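Local structure of cryptic loci regulator 2 (5IKJ) at residues Tyr242-Val247 and Val262-Ile267; Pro287-Cys292 and Tyr301-Ala306; Gln341-Ile346 and Pro366-Glu371; Leu394-Thr399 and Asp490-Trp495; Ser410-Ser415 and Gly429-Gln434. The protein acts upstream of histone deacetylases in the SHREC repressor complex to promote transcriptional silencing and proper nucleosome positioning at fission-yeast heterochromatin. All blocks are in the same frame, centred on the assembly; numbering follows the deposited sequence.

The five contacts fall into two pairs and an outlier. Interactions 1 and 2, with centres 7 Å apart, share the antiparallel sheet in which strands 255-266 and 288-294 are neighbours; Tyr242 N and Tyr290 OH, 2.9 Å apart, probably form a hydrogen bond between them. Interactions 4 and 5, centres 9 Å apart, lie in the larger mixed sheet, where Cys395 O and Met412 N, 2.7 Å apart, probably do the same. The two pairs are tied by the salt bridge from Arg494 NH1 to Glu246 OE2 (3.1 Å). Interaction 3 touches none of the others; its centre is 25 Å from that of interaction 5, with nearest atoms about 8 Å apart, and the side chain of Thr367 is about 13 Å from the bound zinc ion.

Interaction 1: Tyr242-Val247 and Val262-Ile267; sequences YRLGEV and VARNLI
Tyr242 O accepts a hydrogen bond from Arg264 NH1 at 2.8 Å, with the carbonyl close to the guanidinium plane but the N-H bent to 132°. Arg264 reaches this oxygen with a side chain extended from CG to NE. Leu244 comes over one face of the guanidinium, offset toward its rim, with CG 3.9 Å from Arg264 NE. The leucine's CD2 branch runs on to the strand backbone, 3.6 Å from Ala263 CA, and also touches Arg264 CD. Arg264 NH2 makes a salt bridge with Asp234, which gives the cation a second anchor. An alanine at Arg264 would probably leave Tyr242 O without this donor, Asp234 without its charged mate and Leu244 CG without the flat group beneath it. The loop is itself folded into a type II turn from Arg243 to Glu246, with Gly245 at a positive phi, and Glu246 OE2 accepts the Arg243 N-H at 2.9 Å from above the carboxylate plane. Val262 and Ala263 form a classic beta bulge opposite His291. The contact thus joins the loop between helix 214-237 and strand 247-252 to strand 255-266, with strand 288-294 alongside and helix 531-540 packed on Val262 and Ala263.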
# COMPACT_ATOMS: atom_id res chain seq x y z
N TYR A 242 10.56 -9.95 3.30
CA TYR A 242 10.29 -9.52 4.66
C TYR A 242 9.67 -8.13 4.65
O TYR A 242 9.87 -7.35 3.71
CB TYR A 242 11.56 -9.55 5.50
CG TYR A 242 12.08 -10.95 5.73
CD1 TYR A 242 11.64 -11.70 6.81
CD2 TYR A 242 12.98 -11.53 4.85
CE1 TYR A 242 12.10 -12.98 7.02
CE2 TYR A 242 13.44 -12.82 5.05
CZ TYR A 242 13.00 -13.54 6.14
OH TYR A 242 13.45 -14.82 6.34
N ARG A 243 8.91 -7.82 5.70
CA ARG A 243 8.01 -6.69 5.68
C ARG A 243 8.40 -5.66 6.73
O ARG A 243 8.95 -5.99 7.79
CB ARG A 243 6.56 -7.16 5.90
CG ARG A 243 6.07 -8.04 4.77
CD ARG A 243 4.74 -8.70 5.04
NE ARG A 243 4.23 -9.36 3.85
CZ ARG A 243 3.21 -10.22 3.83
NH1 ARG A 243 2.58 -10.54 4.95
NH2 ARG A 243 2.83 -10.76 2.68
N LEU A 244 8.12 -4.40 6.41
CA LEU A 244 8.51 -3.28 7.26
C LEU A 244 7.89 -3.41 8.64
O LEU A 244 6.66 -3.52 8.77
CB LEU A 244 8.09 -1.97 6.59
CG LEU A 244 8.76 -1.68 5.25
CD1 LEU A 244 8.10 -0.50 4.55
CD2 LEU A 244 10.24 -1.44 5.43
N GLY A 245 8.73 -3.38 9.67
CA GLY A 245 8.28 -3.49 11.03
C GLY A 245 8.31 -4.89 11.61
O GLY A 245 8.01 -5.05 12.80
N GLU A 246 8.65 -5.90 10.82
CA GLU A 246 8.68 -7.27 11.32
C GLU A 246 9.92 -7.52 12.15
O GLU A 246 10.99 -6.94 11.92
CB GLU A 246 8.63 -8.27 10.17
CG GLU A 246 7.34 -8.25 9.37
CD GLU A 246 7.19 -9.48 8.49
OE1 GLU A 246 6.12 -10.12 8.54
OE2 GLU A 246 8.14 -9.80 7.74
N VAL A 247 9.78 -8.41 13.13
CA VAL A 247 10.89 -8.87 13.96
C VAL A 247 11.41 -10.17 13.36
O VAL A 247 10.64 -11.12 13.16
CB VAL A 247 10.45 -9.06 15.42
CG1 VAL A 247 11.53 -9.77 16.23
CG2 VAL A 247 10.11 -7.71 16.04
N VAL A 262 13.51 -1.99 9.43
CA VAL A 262 13.20 -0.57 9.45
C VAL A 262 12.93 -0.01 8.05
O VAL A 262 12.11 0.89 7.90
CB VAL A 262 14.35 0.20 10.13
CG1 VAL A 262 14.04 1.69 10.18
CG2 VAL A 262 14.62 -0.36 11.52
N ALA A 263 13.62 -0.50 7.03
CA ALA A 263 13.53 0.05 5.69
C ALA A 263 13.94 -1.04 4.72
O ALA A 263 14.46 -2.09 5.11
CB ALA A 263 14.41 1.30 5.53
N ARG A 264 13.69 -0.79 3.44
CA ARG A 264 14.02 -1.73 2.39
C ARG A 264 13.90 -0.99 1.07
O ARG A 264 13.16 -0.01 0.97
CB ARG A 264 13.09 -2.96 2.40
CG ARG A 264 11.70 -2.66 1.88
CD ARG A 264 10.69 -3.71 2.28
NE ARG A 264 9.36 -3.39 1.76
CZ ARG A 264 8.28 -4.14 1.93
NH1 ARG A 264 8.36 -5.29 2.59
NH2 ARG A 264 7.12 -3.76 1.42
N ASN A 265 14.64 -1.44 0.07
CA ASN A 265 14.63 -0.79 -1.23
C ASN A 265 14.82 -1.84 -2.31
O ASN A 265 15.47 -2.86 -2.10
CB ASN A 265 15.73 0.28 -1.33
CG ASN A 265 17.12 -0.30 -1.16
OD1 ASN A 265 17.62 -0.40 -0.04
ND2 ASN A 265 17.74 -0.68 -2.26
N LEU A 266 14.24 -1.57 -3.48
CA LEU A 266 14.41 -2.46 -4.62
C LEU A 266 15.81 -2.29 -5.20
O LEU A 266 16.36 -1.18 -5.23
CB LEU A 266 13.35 -2.17 -5.67
CG LEU A 266 11.91 -2.54 -5.30
CD1 LEU A 266 10.92 -1.93 -6.26
CD2 LEU A 266 11.75 -4.06 -5.25
N ILE A 267 16.37 -3.39 -5.68
CA ILE A 267 17.72 -3.38 -6.25
C ILE A 267 17.61 -3.05 -7.73
O ILE A 267 16.88 -3.70 -8.47
CB ILE A 267 18.41 -4.74 -6.04
CG1 ILE A 267 18.19 -5.26 -4.61
CG2 ILE A 267 19.91 -4.60 -6.30
CD1 ILE A 267 18.62 -6.70 -4.41

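Interaction 2: Pro287-Cys292 and Tyr301-Ala306; sequences PYQYHC and YFDMAA
Tyr290 and Met304 are joined by two backbone hydrogen bonds, Tyr290 N to Met304 O at 2.8 Å and Met304 N to Tyr290 O at 2.7 Å, and their CB atoms meet on the same face of the sheet. Cys292 and Tyr301 form a second hydrogen-bonded antiparallel pair. On the face with Tyr290, Cys292 SG lies 4.1 Å from Met304 CG, while the tyrosine ring turns an edge to Ala306 N and brings CE2 to 3.9 Å from Ala306 CB. Two side-chain bonds secure the bend at Asp303. The backbone N-H of Asp303 points almost straight at His291 ND1 (3.2 Å, 176°), though tilted from the imidazole plane, and Asp303 OD1 accepts Gln289 NE2 at 2.6 Å from above the carboxylate plane, the amide and carboxylate standing 89° apart. Asp303, with positive phi and psi, and Met304 together face Tyr290 as a G1 beta bulge, where the second strand turns a corner.

Further out, Asn265 positions both polar side chains, its OD1 bonding His291 NE2 and its ND2 bonding Gln289 OE1, while Tyr290 OH bonds Tyr242 N. The contact is part of the hairpin of strands 288-294 and 300-304, the latter at the edge of its sheet within this chain; strand 255-266 flanks the former, strand 247-252 packs against Cys292 and Met304, and helix 531-540 lies against His291 and Phe302.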
# COMPACT_ATOMS: atom_id res chain seq x y z
N PRO A 287 14.03 -9.45 -4.02
CA PRO A 287 13.75 -8.12 -4.57
C PRO A 287 14.34 -6.97 -3.77
O PRO A 287 14.49 -5.87 -4.33
CB PRO A 287 12.22 -8.04 -4.55
CG PRO A 287 11.83 -8.92 -3.42
CD PRO A 287 12.85 -10.03 -3.35
N TYR A 288 14.69 -7.18 -2.51
CA TYR A 288 14.97 -6.09 -1.59
C TYR A 288 16.37 -6.19 -0.99
O TYR A 288 16.89 -7.29 -0.76
CB TYR A 288 13.96 -6.08 -0.43
CG TYR A 288 12.57 -5.60 -0.79
CD1 TYR A 288 12.37 -4.39 -1.43
CD2 TYR A 288 11.46 -6.37 -0.46
CE1 TYR A 288 11.10 -3.95 -1.75
CE2 TYR A 288 10.19 -5.94 -0.78
CZ TYR A 288 10.01 -4.74 -1.42
OH TYR A 288 8.74 -4.31 -1.73
N GLN A 289 16.97 -5.03 -0.74
CA GLN A 289 17.93 -4.88 0.34
C GLN A 289 17.16 -4.55 1.60
O GLN A 289 16.24 -3.73 1.57
CB GLN A 289 18.94 -3.77 0.06
CG GLN A 289 19.58 -3.76 -1.31
CD GLN A 289 20.63 -2.67 -1.44
OE1 GLN A 289 20.47 -1.71 -2.19
NE2 GLN A 289 21.72 -2.81 -0.68
N TYR A 290 17.53 -5.18 2.71
CA TYR A 290 16.90 -4.90 3.99
C TYR A 290 17.88 -4.15 4.89
O TYR A 290 19.08 -4.45 4.90
CB TYR A 290 16.44 -6.19 4.68
CG TYR A 290 15.45 -6.98 3.85
CD1 TYR A 290 14.13 -6.57 3.74
CD2 TYR A 290 15.84 -8.14 3.19
CE1 TYR A 290 13.22 -7.29 2.98
CE2 TYR A 290 14.94 -8.86 2.44
CZ TYR A 290 13.63 -8.43 2.33
OH TYR A 290 12.74 -9.16 1.58
N HIS A 291 17.36 -3.18 5.63
CA HIS A 291 18.14 -2.37 6.55
C HIS A 291 17.47 -2.46 7.91
O HIS A 291 16.31 -2.06 8.06
CB HIS A 291 18.24 -0.93 6.07
CG HIS A 291 18.42 -0.81 4.59
ND1 HIS A 291 19.64 -1.02 3.98
CD2 HIS A 291 17.55 -0.52 3.60
CE1 HIS A 291 19.50 -0.86 2.67
NE2 HIS A 291 18.24 -0.56 2.42
N CYS A 292 18.19 -2.99 8.89
CA CYS A 292 17.58 -3.44 10.13
C CYS A 292 18.13 -2.67 11.33
O CYS A 292 19.08 -1.89 11.23
CB CYS A 292 17.81 -4.94 10.33
SG CYS A 292 17.39 -5.92 8.88
N TYR A 301 22.24 -2.41 10.95
CA TYR A 301 22.80 -3.38 10.00
C TYR A 301 22.15 -3.12 8.65
O TYR A 301 20.99 -3.48 8.43
CB TYR A 301 22.60 -4.81 10.47
CG TYR A 301 23.55 -5.22 11.57
CD1 TYR A 301 24.93 -5.25 11.35
CD2 TYR A 301 23.08 -5.59 12.83
CE1 TYR A 301 25.80 -5.62 12.35
CE2 TYR A 301 23.95 -5.96 13.83
CZ TYR A 301 25.31 -5.98 13.59
OH TYR A 301 26.18 -6.35 14.59
N PHE A 302 22.90 -2.51 7.74
CA PHE A 302 22.39 -2.14 6.43
C PHE A 302 22.73 -3.20 5.39
O PHE A 302 23.62 -4.04 5.59
CB PHE A 302 22.96 -0.79 6.00
CG PHE A 302 22.73 0.32 6.99
CD1 PHE A 302 23.56 0.48 8.08
CD2 PHE A 302 21.67 1.20 6.82
CE1 PHE A 302 23.35 1.50 8.99
CE2 PHE A 302 21.45 2.22 7.72
CZ PHE A 302 22.29 2.37 8.81
N ASP A 303 22.02 -3.15 4.27
CA ASP A 303 22.30 -4.00 3.11
C ASP A 303 22.27 -5.48 3.50
O ASP A 303 23.24 -6.22 3.30
CB ASP A 303 23.63 -3.62 2.47
CG ASP A 303 23.95 -4.44 1.24
OD1 ASP A 303 23.01 -4.78 0.49
OD2 ASP A 303 25.14 -4.74 1.01
N MET A 304 21.15 -5.90 4.06
CA MET A 304 20.93 -7.31 4.37
C MET A 304 20.17 -7.98 3.24
O MET A 304 19.28 -7.38 2.62
CB MET A 304 20.15 -7.46 5.68
CG MET A 304 20.85 -6.86 6.89
SD MET A 304 22.52 -7.50 7.13
CE MET A 304 22.19 -9.22 7.45
N ALA A 305 20.52 -9.23 2.97
CA ALA A 305 19.84 -10.04 1.97
C ALA A 305 18.92 -11.04 2.66
O ALA A 305 19.20 -11.51 3.77
CB ALA A 305 20.84 -10.78 1.08
N ALA A 306 17.81 -11.37 1.99
CA ALA A 306 16.86 -12.32 2.55
C ALA A 306 17.53 -13.64 2.90
O ALA A 306 17.13 -14.31 3.86
CB ALA A 306 15.71 -12.55 1.58

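Interaction 3: Gln341-Ile346 and Pro366-Glu371; sequences QPLEGI and PTFGGE
Leu343 and Phe368 cross at about a right angle, the isopropyl end of the leucine meeting one corner of the ring. Leu343 CD2 lies at the ring edge, near its plane, 3.7 Å from Phe368 CD1, and Leu343 CG is equally close to Phe368 CE1. The same Phe368 CD1 corner approaches Gln341 O obliquely at 3.3 Å. Pro366 CB lies over one face of this ring, offset toward its rim, and Phe340 meets it with planes at about 45°. A neighbouring protein chain packs on both Leu343 and Phe368. An alanine at Leu343 would probably open a gap beside CD1 and CE1 of Phe368 and let the ring turn more easily. Farther along, Gln341 CB is 3.5 Å from Phe368 O, and its CG approaches Gly370 O. No hydrogen bond spans the segments. This is loop-to-loop packing at the surface, joining the loop after strand 333-340 to the loop before strand 377-384.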
# COMPACT_ATOMS: atom_id res chain seq x y z
N GLN A 341 -12.87 2.35 4.21
CA GLN A 341 -14.26 2.04 3.92
C GLN A 341 -14.31 1.14 2.69
O GLN A 341 -13.92 1.59 1.60
CB GLN A 341 -15.06 3.31 3.68
CG GLN A 341 -15.27 4.16 4.92
CD GLN A 341 -16.14 3.47 5.95
OE1 GLN A 341 -16.84 2.51 5.65
NE2 GLN A 341 -16.08 3.96 7.19
N PRO A 342 -14.76 -0.11 2.80
CA PRO A 342 -14.91 -0.93 1.60
C PRO A 342 -15.77 -0.23 0.56
O PRO A 342 -16.65 0.58 0.89
CB PRO A 342 -15.58 -2.21 2.12
CG PRO A 342 -15.20 -2.28 3.55
CD PRO A 342 -15.09 -0.85 4.03
N LEU A 343 -15.51 -0.53 -0.71
CA LEU A 343 -16.24 0.09 -1.80
C LEU A 343 -17.48 -0.71 -2.14
O LEU A 343 -17.50 -1.94 -2.06
CB LEU A 343 -15.35 0.21 -3.05
CG LEU A 343 -14.03 0.96 -2.89
CD1 LEU A 343 -13.31 1.05 -4.23
CD2 LEU A 343 -14.24 2.35 -2.30
N GLU A 344 -18.54 0.01 -2.52
CA GLU A 344 -19.75 -0.64 -3.00
C GLU A 344 -19.52 -1.18 -4.40
O GLU A 344 -18.70 -0.67 -5.17
CB GLU A 344 -20.92 0.35 -2.99
CG GLU A 344 -21.19 0.98 -1.63
CD GLU A 344 -21.68 -0.02 -0.60
OE1 GLU A 344 -22.44 -0.94 -0.98
OE2 GLU A 344 -21.30 0.10 0.58
N GLY A 345 -20.27 -2.23 -4.74
CA GLY A 345 -20.08 -2.88 -6.03
C GLY A 345 -20.35 -1.96 -7.20
O GLY A 345 -19.79 -2.16 -8.29
N ILE A 346 -21.20 -0.95 -7.02
CA ILE A 346 -21.53 -0.05 -8.11
C ILE A 346 -20.38 0.91 -8.42
O ILE A 346 -20.33 1.49 -9.51
CB ILE A 346 -22.82 0.73 -7.79
CG1 ILE A 346 -23.32 1.50 -9.02
CG2 ILE A 346 -22.60 1.69 -6.61
CD1 ILE A 346 -23.77 0.61 -10.16
N PRO A 366 -7.10 3.51 -5.47
CA PRO A 366 -8.40 3.66 -4.80
C PRO A 366 -8.38 4.76 -3.76
O PRO A 366 -7.36 5.02 -3.11
CB PRO A 366 -8.60 2.29 -4.15
CG PRO A 366 -7.23 1.85 -3.82
CD PRO A 366 -6.33 2.38 -4.91
N THR A 367 -9.52 5.43 -3.62
CA THR A 367 -9.73 6.44 -2.59
C THR A 367 -10.84 5.92 -1.68
O THR A 367 -12.02 6.12 -1.94
CB THR A 367 -10.09 7.80 -3.20
OG1 THR A 367 -11.19 7.66 -4.10
CG2 THR A 367 -8.89 8.38 -3.94
N PHE A 368 -10.44 5.24 -0.60
CA PHE A 368 -11.41 4.59 0.28
C PHE A 368 -12.15 5.60 1.14
O PHE A 368 -13.34 5.43 1.42
CB PHE A 368 -10.72 3.55 1.15
CG PHE A 368 -10.33 2.30 0.43
CD1 PHE A 368 -11.26 1.60 -0.32
CD2 PHE A 368 -9.03 1.81 0.51
CE1 PHE A 368 -10.91 0.44 -0.98
CE2 PHE A 368 -8.68 0.65 -0.15
CZ PHE A 368 -9.61 -0.04 -0.90
N GLY A 369 -11.45 6.64 1.59
CA GLY A 369 -12.02 7.62 2.50
C GLY A 369 -13.43 8.04 2.14
O GLY A 369 -13.67 8.59 1.06
N GLY A 370 -14.38 7.78 3.04
CA GLY A 370 -15.77 8.11 2.81
C GLY A 370 -16.62 7.99 4.05
O GLY A 370 -16.12 8.12 5.17
N GLU A 371 -17.92 7.75 3.87
CA GLU A 371 -18.87 7.65 4.97
C GLU A 371 -19.64 6.34 4.83
O GLU A 371 -20.08 6.00 3.73
CB GLU A 371 -19.84 8.83 4.98
CG GLU A 371 -19.20 10.21 4.83
CD GLU A 371 -18.63 10.75 6.13
OE1 GLU A 371 -19.16 10.39 7.21
OE2 GLU A 371 -17.67 11.54 6.08

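Interaction 4: Leu394-Thr399 and Asp490-Trp495; sequences LCVIST and DVLGRW
Leu394 lies side by side with Trp495, the two side chains pointing the same way. From the leucine CB, 3.9 Å from Trp495 CE3, the chain runs out to CD1, which meets the six-membered part of the indole obliquely and is 3.4 Å from both Trp495 CE3 and Trp495 CZ3. Trp495 CG, anti to its backbone N (chi1 174°), sets the indole alongside the leucine. Trp495 CB packs against Leu394 O, and that oxygen accepts Trp495 N at 3.1 Å.

Strands 394-397 and 491-494 are antiparallel neighbours, their axes 4.6 Å apart at closest, in the large mixed sheet; both lie within the Clr2 family region, assigned to the SH3 clan. Val396 N bonds Gly493 O and Leu492 N bonds Val396 O, after which the register slips by one residue in a beta bulge. Beyond it Ser398 N reaches Asp490 O at 2.9 Å. Gly493 has backbone angles (phi 161°) at which a side chain would press on the preceding carbonyl oxygen.

Val396 splits its branches, CG1 going to Leu492 CD1 at 4.0 Å and CG2 to Trp495 CB. Cys395 SG touches Val491 CG1 at 4.1 Å. Leu492 CD2 lies 3.3 Å from Ser398 OG. Helix 461-469 packs on Leu394 and Trp495, and the indole NE1 bonds Gln434. Arg494 NH1 makes a salt bridge with Glu246, and Asp490 OD1 bonds the backbone of a neighbouring protein chain.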
# COMPACT_ATOMS: atom_id res chain seq x y z
N LEU A 394 -1.56 -14.23 2.34
CA LEU A 394 -1.72 -15.65 2.61
C LEU A 394 -1.27 -15.93 4.04
O LEU A 394 -0.16 -15.55 4.42
CB LEU A 394 -0.91 -16.50 1.63
CG LEU A 394 -1.08 -16.12 0.15
CD1 LEU A 394 -0.11 -16.90 -0.72
CD2 LEU A 394 -2.52 -16.36 -0.31
N CYS A 395 -2.13 -16.58 4.82
CA CYS A 395 -1.84 -16.84 6.23
C CYS A 395 -2.23 -18.27 6.59
O CYS A 395 -3.13 -18.86 5.98
CB CYS A 395 -2.59 -15.86 7.14
SG CYS A 395 -4.38 -16.14 7.24
N VAL A 396 -1.55 -18.80 7.59
CA VAL A 396 -1.84 -20.12 8.14
C VAL A 396 -2.88 -19.97 9.24
O VAL A 396 -2.84 -19.01 10.02
CB VAL A 396 -0.55 -20.78 8.68
CG1 VAL A 396 -0.85 -22.15 9.29
CG2 VAL A 396 0.49 -20.91 7.57
N ILE A 397 -3.82 -20.91 9.31
CA ILE A 397 -4.86 -20.90 10.32
C ILE A 397 -4.95 -22.28 10.96
O ILE A 397 -4.55 -23.29 10.37
CB ILE A 397 -6.24 -20.49 9.75
CG1 ILE A 397 -6.74 -21.54 8.74
CG2 ILE A 397 -6.15 -19.11 9.11
CD1 ILE A 397 -8.13 -21.27 8.22
N SER A 398 -5.48 -22.31 12.18
CA SER A 398 -5.74 -23.57 12.85
C SER A 398 -6.74 -24.39 12.05
O SER A 398 -7.79 -23.89 11.63
CB SER A 398 -6.29 -23.32 14.26
OG SER A 398 -5.39 -22.54 15.03
N THR A 399 -6.41 -25.67 11.84
CA THR A 399 -7.32 -26.60 11.18
C THR A 399 -8.04 -27.51 12.17
O THR A 399 -8.85 -28.34 11.74
CB THR A 399 -6.55 -27.46 10.17
OG1 THR A 399 -5.45 -28.11 10.83
CG2 THR A 399 -6.03 -26.61 9.02
N ASP A 490 -7.54 -17.66 15.59
CA ASP A 490 -7.23 -18.88 14.85
C ASP A 490 -6.24 -18.64 13.71
O ASP A 490 -5.95 -19.58 12.96
CB ASP A 490 -8.52 -19.50 14.29
CG ASP A 490 -9.37 -20.14 15.37
OD1 ASP A 490 -8.79 -20.66 16.35
OD2 ASP A 490 -10.61 -20.13 15.24
N VAL A 491 -5.72 -17.43 13.57
CA VAL A 491 -4.63 -17.15 12.64
C VAL A 491 -3.32 -17.43 13.34
O VAL A 491 -3.05 -16.90 14.43
CB VAL A 491 -4.69 -15.70 12.14
CG1 VAL A 491 -3.55 -15.42 11.17
CG2 VAL A 491 -6.03 -15.42 11.47
N LEU A 492 -2.49 -18.28 12.73
CA LEU A 492 -1.24 -18.72 13.35
C LEU A 492 -0.03 -17.93 12.88
O LEU A 492 0.94 -17.80 13.63
CB LEU A 492 -1.02 -20.21 13.07
CG LEU A 492 -2.17 -21.13 13.49
CD1 LEU A 492 -1.88 -22.57 13.09
CD2 LEU A 492 -2.42 -21.04 14.99
N GLY A 493 -0.06 -17.41 11.66
CA GLY A 493 1.05 -16.62 11.16
C GLY A 493 0.99 -16.53 9.65
O GLY A 493 0.02 -16.93 9.02
N ARG A 494 2.07 -15.98 9.10
CA ARG A 494 2.18 -15.86 7.65
C ARG A 494 2.42 -17.22 7.01
O ARG A 494 3.03 -18.12 7.60
CB ARG A 494 3.34 -14.93 7.27
CG ARG A 494 3.12 -13.46 7.58
CD ARG A 494 4.34 -12.65 7.15
NE ARG A 494 4.71 -12.93 5.76
CZ ARG A 494 5.75 -12.39 5.14
NH1 ARG A 494 6.54 -11.54 5.77
NH2 ARG A 494 6.00 -12.72 3.88
N TRP A 495 1.93 -17.36 5.78
CA TRP A 495 2.36 -18.42 4.89
C TRP A 495 3.53 -17.91 4.06
O TRP A 495 3.46 -16.81 3.51
CB TRP A 495 1.21 -18.87 3.98
CG TRP A 495 1.59 -19.87 2.93
CD1 TRP A 495 1.52 -21.23 3.02
CD2 TRP A 495 2.10 -19.59 1.62
NE1 TRP A 495 1.95 -21.81 1.86
CE2 TRP A 495 2.32 -20.83 0.98
CE3 TRP A 495 2.41 -18.41 0.93
CZ2 TRP A 495 2.82 -20.92 -0.32
CZ3 TRP A 495 2.90 -18.51 -0.36
CH2 TRP A 495 3.10 -19.75 -0.97

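Interaction 5: Ser410-Ser415 and Gly429-Gln434; sequences SFMYIS and GSLWTQ
Phe411 and Trp432 carry the aromatic part of this contact. The phenyl ring and the five-membered indole ring are nearly parallel, with planes 16° apart, yet slid so far that they barely overlap (centroids 5.2 Å). The closest touch is Phe411 CE1 on Trp432 CB at 3.5 Å. Tyr413 CB lies on the same side of the sheet, 3.6 Å from Trp432 NE1.

Among the polar bonds, Trp432 NE1 donates to Ser430 OG at 3.0 Å, close to the indole plane, which ties the tryptophan's rotation to its own strand. Tyr413 N bonds Ser430 O, and Trp432 N bonds Phe411 O. Ser410 OG accepts Gln434 N at 3.0 Å. Ser410 and Phe411 both face Trp432 in a classic beta bulge, and the Phe411 N bond to Trp432 O is weak.

The two strands form the antiparallel hairpin 411-419 and 425-436 in the Clr2 family region of the SH3 clan; the axes of segments 411-415 and 429-434 come within 4.4 Å. On the opposite face from Phe411, Met412 CE meets Leu431 CD2 at 3.9 Å. Gly429 fits where a side chain would clash with Tyr413 O and Met412 CG, and its CA makes a C-H...O contact of 3.1 Å with Tyr413 O. Trp495 meets the Phe411 ring, Tyr413 OH bonds Asn392, and Ser415 OG bonds Glu483.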
# COMPACT_ATOMS: atom_id res chain seq x y z
N SER A 410 -4.02 -25.49 3.71
CA SER A 410 -2.65 -25.04 3.93
C SER A 410 -2.60 -23.57 4.33
O SER A 410 -1.79 -23.19 5.18
CB SER A 410 -1.82 -25.27 2.67
OG SER A 410 -1.84 -26.63 2.28
N PHE A 411 -3.44 -22.74 3.73
CA PHE A 411 -3.45 -21.31 4.04
C PHE A 411 -4.81 -20.73 3.66
O PHE A 411 -5.55 -21.29 2.85
CB PHE A 411 -2.33 -20.57 3.31
CG PHE A 411 -2.36 -20.74 1.81
CD1 PHE A 411 -3.25 -20.01 1.04
CD2 PHE A 411 -1.49 -21.61 1.19
CE1 PHE A 411 -3.27 -20.16 -0.34
CE2 PHE A 411 -1.51 -21.77 -0.19
CZ PHE A 411 -2.40 -21.04 -0.95
N MET A 412 -5.11 -19.58 4.26
CA MET A 412 -6.24 -18.75 3.85
C MET A 412 -5.73 -17.64 2.95
O MET A 412 -4.74 -16.98 3.27
CB MET A 412 -6.96 -18.15 5.06
CG MET A 412 -7.94 -17.02 4.71
SD MET A 412 -8.71 -16.23 6.13
CE MET A 412 -9.86 -17.50 6.65
N TYR A 413 -6.42 -17.43 1.84
CA TYR A 413 -6.19 -16.27 0.97
C TYR A 413 -7.11 -15.16 1.45
O TYR A 413 -8.31 -15.18 1.19
CB TYR A 413 -6.43 -16.65 -0.49
CG TYR A 413 -6.31 -15.53 -1.49
CD1 TYR A 413 -5.56 -14.39 -1.21
CD2 TYR A 413 -6.95 -15.60 -2.72
CE1 TYR A 413 -5.45 -13.36 -2.14
CE2 TYR A 413 -6.85 -14.59 -3.64
CZ TYR A 413 -6.10 -13.47 -3.35
OH TYR A 413 -6.01 -12.46 -4.28
N ILE A 414 -6.54 -14.19 2.16
CA ILE A 414 -7.34 -13.23 2.92
C ILE A 414 -8.05 -12.28 1.97
O ILE A 414 -7.42 -11.67 1.09
CB ILE A 414 -6.45 -12.47 3.91
CG1 ILE A 414 -5.81 -13.45 4.90
CG2 ILE A 414 -7.27 -11.42 4.67
CD1 ILE A 414 -4.72 -12.82 5.76
N SER A 415 -9.36 -12.14 2.15
CA SER A 415 -10.16 -11.19 1.39
C SER A 415 -10.46 -9.91 2.17
O SER A 415 -10.56 -8.84 1.56
CB SER A 415 -11.49 -11.83 0.98
OG SER A 415 -11.30 -12.86 0.03
N GLY A 429 -11.62 -15.09 4.05
CA GLY A 429 -10.92 -15.43 2.83
C GLY A 429 -11.23 -16.85 2.42
O GLY A 429 -11.96 -17.58 3.10
N SER A 430 -10.65 -17.24 1.28
CA SER A 430 -10.80 -18.59 0.75
C SER A 430 -9.70 -19.49 1.29
O SER A 430 -8.58 -19.04 1.57
CB SER A 430 -10.76 -18.57 -0.78
OG SER A 430 -9.68 -17.78 -1.25
N LEU A 431 -10.02 -20.77 1.42
CA LEU A 431 -9.12 -21.77 1.98
C LEU A 431 -8.55 -22.64 0.87
O LEU A 431 -9.28 -23.05 -0.04
CB LEU A 431 -9.84 -22.64 3.01
CG LEU A 431 -10.62 -21.87 4.09
CD1 LEU A 431 -11.40 -22.83 4.97
CD2 LEU A 431 -9.67 -21.02 4.93
N TRP A 432 -7.25 -22.91 0.94
CA TRP A 432 -6.54 -23.63 -0.10
C TRP A 432 -5.69 -24.73 0.49
O TRP A 432 -5.38 -24.74 1.69
CB TRP A 432 -5.63 -22.69 -0.91
CG TRP A 432 -6.35 -21.58 -1.61
CD1 TRP A 432 -7.01 -20.54 -1.04
CD2 TRP A 432 -6.46 -21.40 -3.03
NE1 TRP A 432 -7.53 -19.72 -2.01
CE2 TRP A 432 -7.21 -20.22 -3.24
CE3 TRP A 432 -6.00 -22.11 -4.14
CZ2 TRP A 432 -7.51 -19.75 -4.51
CZ3 TRP A 432 -6.30 -21.64 -5.40
CH2 TRP A 432 -7.05 -20.47 -5.58
N THR A 433 -5.30 -25.67 -0.37
CA THR A 433 -4.28 -26.66 -0.06
C THR A 433 -3.18 -26.56 -1.11
O THR A 433 -3.42 -26.15 -2.25
CB THR A 433 -4.86 -28.08 -0.04
OG1 THR A 433 -3.89 -28.99 0.51
CG2 THR A 433 -5.24 -28.55 -1.44
N GLN A 434 -1.97 -26.93 -0.72
CA GLN A 434 -0.82 -26.91 -1.61
C GLN A 434 -0.26 -28.32 -1.76
O GLN A 434 -0.22 -29.08 -0.79
CB GLN A 434 0.27 -25.96 -1.11
CG GLN A 434 0.94 -26.40 0.18
CD GLN A 434 1.86 -25.34 0.76
OE1 GLN A 434 1.85 -25.08 1.96
NE2 GLN A 434 2.67 -24.72 -0.10